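Local coordinates for beta-L-arabinobiosidase (PDB 5MQR), which is a multidomain glycosidase of a gut bacterium that takes part in breaking down plant pectin and probably hydrolyses arabinose-containing side chains, at residues Leu487-Arg501 and Phe557-Thr571. Numbering follows the deposited sequence.
With NA (sodium ion), chain I.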
loop_
_atom_site.group_PDB
_atom_site.type_symbol
_atom_site.label_atom_id
_atom_site.label_comp_id
_atom_site.label_asym_id
_atom_site.label_seq_id
_atom_site.Cartn_x
_atom_site.Cartn_y
_atom_site.Cartn_z
ATOM N N LEU A 487 17.756 28.197 -5.063
ATOM C CA LEU A 487 16.819 27.068 -5.058
ATOM C C LEU A 487 17.478 25.883 -5.731
ATOM O O LEU A 487 17.882 25.980 -6.886
ATOM C CB LEU A 487 15.528 27.411 -5.790
ATOM C CG LEU A 487 14.473 26.305 -5.781
ATOM C CD1 LEU A 487 13.884 26.086 -4.393
ATOM C CD2 LEU A 487 13.393 26.659 -6.770
ATOM N N GLN A 488 17.612 24.775 -5.001
ATOM C CA GLN A 488 18.099 23.527 -5.605
ATOM C C GLN A 488 16.945 22.571 -5.836
ATOM O O GLN A 488 16.114 22.411 -4.953
ATOM C CB GLN A 488 19.133 22.875 -4.717
ATOM C CG GLN A 488 20.352 23.753 -4.526
ATOM C CD GLN A 488 21.510 22.987 -3.949
ATOM O OE1 GLN A 488 21.320 22.053 -3.152
ATOM N NE2 GLN A 488 22.721 23.356 -4.363
ATOM N N ILE A 489 16.918 21.954 -7.018
ATOM C CA ILE A 489 15.927 20.951 -7.382
ATOM C C ILE A 489 16.658 19.629 -7.683
ATOM O O ILE A 489 17.410 19.534 -8.658
ATOM C CB ILE A 489 15.073 21.404 -8.593
ATOM C CG1 ILE A 489 14.382 22.725 -8.297
ATOM C CG2 ILE A 489 13.986 20.375 -8.898
ATOM C CD1 ILE A 489 13.720 23.342 -9.503
ATOM N N ASP A 490 16.432 18.631 -6.838
ATOM C CA ASP A 490 17.165 17.371 -6.870
ATOM C C ASP A 490 16.228 16.210 -7.228
ATOM O O ASP A 490 15.097 16.174 -6.783
ATOM C CB ASP A 490 17.796 17.071 -5.493
ATOM C CG ASP A 490 19.013 17.939 -5.177
ATOM O OD1 ASP A 490 19.330 18.883 -5.957
ATOM O OD2 ASP A 490 19.643 17.684 -4.107
ATOM N N PHE A 491 16.742 15.247 -7.984
ATOM C CA PHE A 491 16.012 14.023 -8.309
ATOM C C PHE A 491 16.726 12.885 -7.597
ATOM O O PHE A 491 17.878 12.621 -7.887
ATOM C CB PHE A 491 15.997 13.841 -9.813
ATOM C CG PHE A 491 15.414 15.017 -10.538
ATOM C CD1 PHE A 491 16.213 16.112 -10.869
ATOM C CD2 PHE A 491 14.061 15.063 -10.833
ATOM C CE1 PHE A 491 15.672 17.212 -11.523
ATOM C CE2 PHE A 491 13.518 16.151 -11.485
ATOM C CZ PHE A 491 14.319 17.228 -11.833
ATOM N N LEU A 492 16.043 12.254 -6.653
ATOM C CA LEU A 492 16.674 11.328 -5.707
ATOM C C LEU A 492 16.188 9.887 -5.825
ATOM O O LEU A 492 15.018 9.640 -6.065
ATOM C CB LEU A 492 16.407 11.725 -4.265
ATOM C CG LEU A 492 16.798 13.057 -3.664
ATOM C CD1 LEU A 492 16.617 12.996 -2.153
ATOM C CD2 LEU A 492 18.224 13.413 -4.005
ATOM N N ASP A 493 17.105 8.953 -5.580
ATOM C CA ASP A 493 16.755 7.569 -5.346
ATOM C C ASP A 493 16.473 7.316 -3.849
ATOM O O ASP A 493 16.423 8.229 -3.007
ATOM C CB ASP A 493 17.799 6.622 -6.003
ATOM C CG ASP A 493 19.061 6.369 -5.150
ATOM O OD1 ASP A 493 19.263 7.006 -4.083
ATOM O OD2 ASP A 493 19.861 5.492 -5.563
ATOM N N GLU A 494 16.216 6.064 -3.550
ATOM C CA GLU A 494 15.842 5.627 -2.199
ATOM C C GLU A 494 16.994 5.677 -1.212
ATOM O O GLU A 494 16.756 5.470 -0.040
ATOM C CB GLU A 494 15.291 4.191 -2.237
ATOM C CG GLU A 494 16.259 3.215 -2.923
ATOM C CD GLU A 494 15.925 1.751 -2.761
ATOM O OE1 GLU A 494 15.055 1.381 -1.918
ATOM O OE2 GLU A 494 16.585 0.973 -3.491
ATOM N N ASN A 495 18.236 5.876 -1.676
ATOM C CA ASN A 495 19.374 6.058 -0.786
ATOM C C ASN A 495 19.919 7.486 -0.747
ATOM O O ASN A 495 21.088 7.705 -0.386
ATOM C CB ASN A 495 20.460 5.047 -1.153
ATOM C CG ASN A 495 20.008 3.605 -0.921
ATOM O OD1 ASN A 495 19.350 3.271 0.077
ATOM N ND2 ASN A 495 20.302 2.773 -1.859
ATOM N N SER A 496 19.057 8.439 -1.112
ATOM C CA SER A 496 19.404 9.850 -1.199
ATOM C C SER A 496 20.533 10.158 -2.172
ATOM O O SER A 496 21.217 11.157 -2.007
ATOM C CB SER A 496 19.734 10.411 0.201
ATOM O OG SER A 496 18.752 10.022 1.172
ATOM N N ILE A 497 20.745 9.320 -3.182
ATOM C CA ILE A 497 21.645 9.686 -4.267
ATOM C C ILE A 497 20.841 10.609 -5.181
ATOM O O ILE A 497 19.737 10.255 -5.615
ATOM C CB ILE A 497 22.162 8.479 -5.087
ATOM C CG1 ILE A 497 22.791 7.400 -4.193
ATOM C CG2 ILE A 497 23.128 8.959 -6.164
ATOM C CD1 ILE A 497 23.718 7.960 -3.147
ATOM N N ALA A 498 21.375 11.804 -5.430
ATOM C CA ALA A 498 20.781 12.709 -6.409
ATOM C C ALA A 498 21.466 12.405 -7.724
ATOM O O ALA A 498 22.710 12.490 -7.833
ATOM C CB ALA A 498 20.984 14.176 -6.023
ATOM N N CYS A 499 20.667 12.042 -8.722
ATOM C CA CYS A 499 21.218 11.805 -10.048
ATOM C C CYS A 499 21.454 13.088 -10.850
ATOM O O CYS A 499 22.315 13.146 -11.741
ATOM C CB CYS A 499 20.321 10.823 -10.818
ATOM S SG CYS A 499 18.661 11.410 -11.125
ATOM N N SER A 500 20.691 14.119 -10.536
ATOM C CA SER A 500 20.884 15.416 -11.162
ATOM C C SER A 500 20.391 16.498 -10.238
ATOM O O SER A 500 19.672 16.223 -9.282
ATOM C CB SER A 500 20.131 15.489 -12.499
ATOM O OG SER A 500 20.672 16.523 -13.304
ATOM N N ARG A 501 20.786 17.730 -10.539
ATOM C CA ARG A 501 20.376 18.900 -9.778
ATOM C C ARG A 501 20.200 20.093 -10.716
ATOM O O ARG A 501 21.038 20.314 -11.580
ATOM C CB ARG A 501 21.404 19.230 -8.702
ATOM C CG ARG A 501 21.275 20.623 -8.092
ATOM C CD ARG A 501 22.265 20.829 -6.958
ATOM N NE ARG A 501 22.016 19.839 -5.909
ATOM C CZ ARG A 501 22.927 19.297 -5.100
ATOM N NH1 ARG A 501 24.211 19.661 -5.153
ATOM N NH2 ARG A 501 22.541 18.378 -4.214
ATOM N N PHE A 557 23.623 12.226 -15.951
ATOM C CA PHE A 557 23.513 12.237 -14.504
ATOM C C PHE A 557 24.913 12.431 -13.892
ATOM O O PHE A 557 25.880 11.825 -14.364
ATOM C CB PHE A 557 23.011 10.898 -13.971
ATOM C CG PHE A 557 21.573 10.573 -14.269
ATOM C CD1 PHE A 557 20.686 11.490 -14.863
ATOM C CD2 PHE A 557 21.088 9.307 -13.908
ATOM C CE1 PHE A 557 19.369 11.142 -15.107
ATOM C CE2 PHE A 557 19.765 8.963 -14.143
ATOM C CZ PHE A 557 18.904 9.880 -14.749
ATOM N N TYR A 558 25.017 13.249 -12.840
ATOM C CA TYR A 558 26.274 13.332 -12.113
ATOM C C TYR A 558 26.475 12.173 -11.121
ATOM O O TYR A 558 27.596 11.938 -10.703
ATOM C CB TYR A 558 26.496 14.713 -11.487
ATOM C CG TYR A 558 25.731 15.080 -10.239
ATOM C CD1 TYR A 558 26.212 14.738 -8.971
ATOM C CD2 TYR A 558 24.589 15.867 -10.311
ATOM C CE1 TYR A 558 25.554 15.131 -7.829
ATOM C CE2 TYR A 558 23.924 16.275 -9.170
ATOM C CZ TYR A 558 24.413 15.907 -7.935
ATOM O OH TYR A 558 23.760 16.329 -6.813
ATOM N N ALA A 559 25.395 11.436 -10.818
ATOM C CA ALA A 559 25.462 10.187 -10.075
ATOM C C ALA A 559 24.468 9.204 -10.666
ATOM O O ALA A 559 23.335 9.571 -10.940
ATOM C CB ALA A 559 25.143 10.411 -8.596
ATOM N N PRO A 560 24.880 7.941 -10.849
ATOM C CA PRO A 560 23.954 6.959 -11.367
ATOM C C PRO A 560 22.973 6.467 -10.296
ATOM O O PRO A 560 23.306 6.419 -9.111
ATOM C CB PRO A 560 24.888 5.846 -11.850
ATOM C CG PRO A 560 26.062 5.934 -10.945
ATOM C CD PRO A 560 26.248 7.397 -10.731
ATOM N N VAL A 561 21.748 6.168 -10.723
ATOM C CA VAL A 561 20.731 5.544 -9.866
ATOM C C VAL A 561 19.961 4.478 -10.673
ATOM O O VAL A 561 19.953 4.506 -11.892
ATOM C CB VAL A 561 19.732 6.566 -9.297
ATOM C CG1 VAL A 561 20.421 7.597 -8.427
ATOM C CG2 VAL A 561 18.942 7.245 -10.422
ATOM N N ALA A 562 19.318 3.558 -9.974
ATOM C CA ALA A 562 18.503 2.535 -10.615
ATOM C C ALA A 562 17.146 3.131 -10.982
ATOM O O ALA A 562 16.633 2.899 -12.075
ATOM C CB ALA A 562 18.314 1.317 -9.702
ATOM N N THR A 563 16.557 3.846 -10.035
ATOM C CA THR A 563 15.269 4.495 -10.212
ATOM C C THR A 563 15.257 5.777 -9.430
ATOM O O THR A 563 16.062 5.956 -8.512
ATOM C CB THR A 563 14.109 3.659 -9.664
ATOM O OG1 THR A 563 14.347 3.356 -8.289
ATOM C CG2 THR A 563 13.949 2.372 -10.444
ATOM N N ILE A 564 14.333 6.650 -9.819
ATOM C CA ILE A 564 14.114 7.922 -9.175
ATOM C C ILE A 564 12.777 7.862 -8.469
ATOM O O ILE A 564 11.763 7.515 -9.086
ATOM C CB ILE A 564 14.071 9.036 -10.223
ATOM C CG1 ILE A 564 15.413 9.092 -10.957
ATOM C CG2 ILE A 564 13.701 10.379 -9.580
ATOM C CD1 ILE A 564 15.246 9.323 -12.445
ATOM N N GLU A 565 12.771 8.199 -7.190
ATOM C CA GLU A 565 11.540 8.156 -6.401
ATOM C C GLU A 565 11.109 9.494 -5.770
ATOM O O GLU A 565 10.024 9.554 -5.180
ATOM C CB GLU A 565 11.663 7.106 -5.295
ATOM C CG GLU A 565 12.868 7.292 -4.377
ATOM C CD GLU A 565 12.602 6.822 -2.964
ATOM O OE1 GLU A 565 12.076 5.692 -2.832
ATOM O OE2 GLU A 565 12.951 7.560 -2.002
ATOM N N ARG A 566 11.948 10.529 -5.851
ATOM C CA ARG A 566 11.674 11.811 -5.206
ATOM C C ARG A 566 12.185 12.986 -5.991
ATOM O O ARG A 566 13.283 12.925 -6.543
ATOM C CB ARG A 566 12.342 11.884 -3.851
ATOM C CG ARG A 566 11.544 11.241 -2.764
ATOM C CD ARG A 566 12.325 11.321 -1.486
ATOM N NE ARG A 566 13.403 10.349 -1.444
ATOM C CZ ARG A 566 14.423 10.375 -0.587
ATOM N NH1 ARG A 566 14.566 11.369 0.291
ATOM N NH2 ARG A 566 15.308 9.394 -0.622
ATOM N N ILE A 567 11.387 14.052 -5.983
ATOM C CA ILE A 567 11.813 15.368 -6.421
ATOM C C ILE A 567 11.796 16.270 -5.184
ATOM O O ILE A 567 10.814 16.299 -4.457
ATOM C CB ILE A 567 10.920 15.939 -7.556
ATOM C CG1 ILE A 567 10.849 14.962 -8.736
ATOM C CG2 ILE A 567 11.479 17.247 -8.091
ATOM C CD1 ILE A 567 9.630 14.090 -8.675
ATOM N N VAL A 568 12.904 16.986 -4.967
ATOM C CA VAL A 568 13.166 17.793 -3.775
ATOM C C VAL A 568 13.382 19.235 -4.224
ATOM O O VAL A 568 14.129 19.490 -5.180
ATOM C CB VAL A 568 14.433 17.297 -3.021
ATOM C CG1 VAL A 568 14.820 18.231 -1.872
ATOM C CG2 VAL A 568 14.227 15.884 -2.487
ATOM N N PHE A 569 12.729 20.169 -3.537
ATOM C CA PHE A 569 12.890 21.598 -3.791
ATOM C C PHE A 569 13.387 22.177 -2.463
ATOM O O PHE A 569 12.688 22.065 -1.431
ATOM C CB PHE A 569 11.568 22.249 -4.230
ATOM C CG PHE A 569 10.932 21.632 -5.464
ATOM C CD1 PHE A 569 10.260 20.433 -5.390
ATOM C CD2 PHE A 569 10.949 22.295 -6.675
ATOM C CE1 PHE A 569 9.662 19.870 -6.509
ATOM C CE2 PHE A 569 10.347 21.755 -7.801
ATOM C CZ PHE A 569 9.691 20.547 -7.722
ATOM N N ARG A 570 14.590 22.772 -2.474
ATOM C CA ARG A 570 15.256 23.222 -1.248
ATOM C C ARG A 570 15.861 24.614 -1.443
ATOM O O ARG A 570 16.594 24.832 -2.415
ATOM C CB ARG A 570 16.373 22.231 -0.903
ATOM C CG ARG A 570 17.093 22.512 0.397
ATOM C CD ARG A 570 18.291 21.599 0.622
ATOM N NE ARG A 570 18.989 21.292 -0.618
ATOM C CZ ARG A 570 18.988 20.118 -1.242
ATOM N NH1 ARG A 570 18.350 19.072 -0.744
ATOM N NH2 ARG A 570 19.643 19.992 -2.398
ATOM N N THR A 571 15.613 25.538 -0.514
ATOM C CA THR A 571 16.070 26.934 -0.703
ATOM C C THR A 571 17.493 27.163 -0.170
ATOM O O THR A 571 17.789 28.204 0.385
ATOM C CB THR A 571 15.104 27.953 -0.054
ATOM O OG1 THR A 571 15.155 27.822 1.366
ATOM C CG2 THR A 571 13.668 27.727 -0.551
HETATM NA NA NA I . 17.471 3.864 1.689
HETATM O O HOH W 1 18.443 16.373 -1.908
HETATM O O HOH W 2 19.261 3.504 -7.219
HETATM O O HOH W 3 14.875 4.420 -5.633
HETATM O O HOH W 4 16.898 8.176 0.911
HETATM O O HOH W 5 18.843 2.745 3.162
HETATM O O HOH W 6 15.512 4.012 2.406
HETATM O O HOH W 7 17.353 1.532 0.729
#
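Gln488 to Leu492 pair antiparallel with Arg566 to Arg570, the two short strand axes 4.7 Å apart, until a classic beta bulge sets both Glu565 and Arg566 opposite Leu492, whose O accepts from the two backbone nitrogens. On one face of the sheet, Asp490 holds two arginines. Arg501 grips it side-on, NE to OD1 and NH2 to OD2, both on the syn side, while Arg570 NH2 comes from above the carboxylate plane to OD2 at 2.9 Å. The two arginines thus reach OD2 from opposite faces, which brings Arg501 NH2 and Arg570 NH2 to 3.8 Å of each other round the shared carboxylate. Arg570 starts with CG anti to the backbone N (chi1 -176°) and bends at chi3, so that the same NH2 hydrogen-bonds to Gln488 OE1 at 2.8 Å; water 1 bridges its NH1 to Asp490 OD2. Replacing Asp490 with an alanine would probably leave Arg501 and Arg570 facing each other without the negative charge that draws them together. The Tyr558 hydroxyl sits over the centre of the Arg501 guanidinium face. Leu492 CD1 lies over one face of the Arg566 guanidinium, 3.6 Å from Arg566 NH1, and that nitrogen makes a salt bridge to Glu462. The other face of the sheet is apolar: Ile489 packs on Phe569 and Phe491 CD2 on Ile567 CG1, 3.8 Å apart, against strands 470-479 and 600-610. Cys499 SG stands over the Phe557 ring, 3.9 Å from its centroid. Asp493 OD1 closes an Asx turn by accepting from Asn495 N, within a type I turn whose Glu494 O and Asn495 OD1 bind sodium with Gln44 O. Two facing sheets around an apolar core make this a beta-sandwich, consistent with a carbohydrate-binding-module-like domain, and its 493-496 turn supplies two sodium ligands.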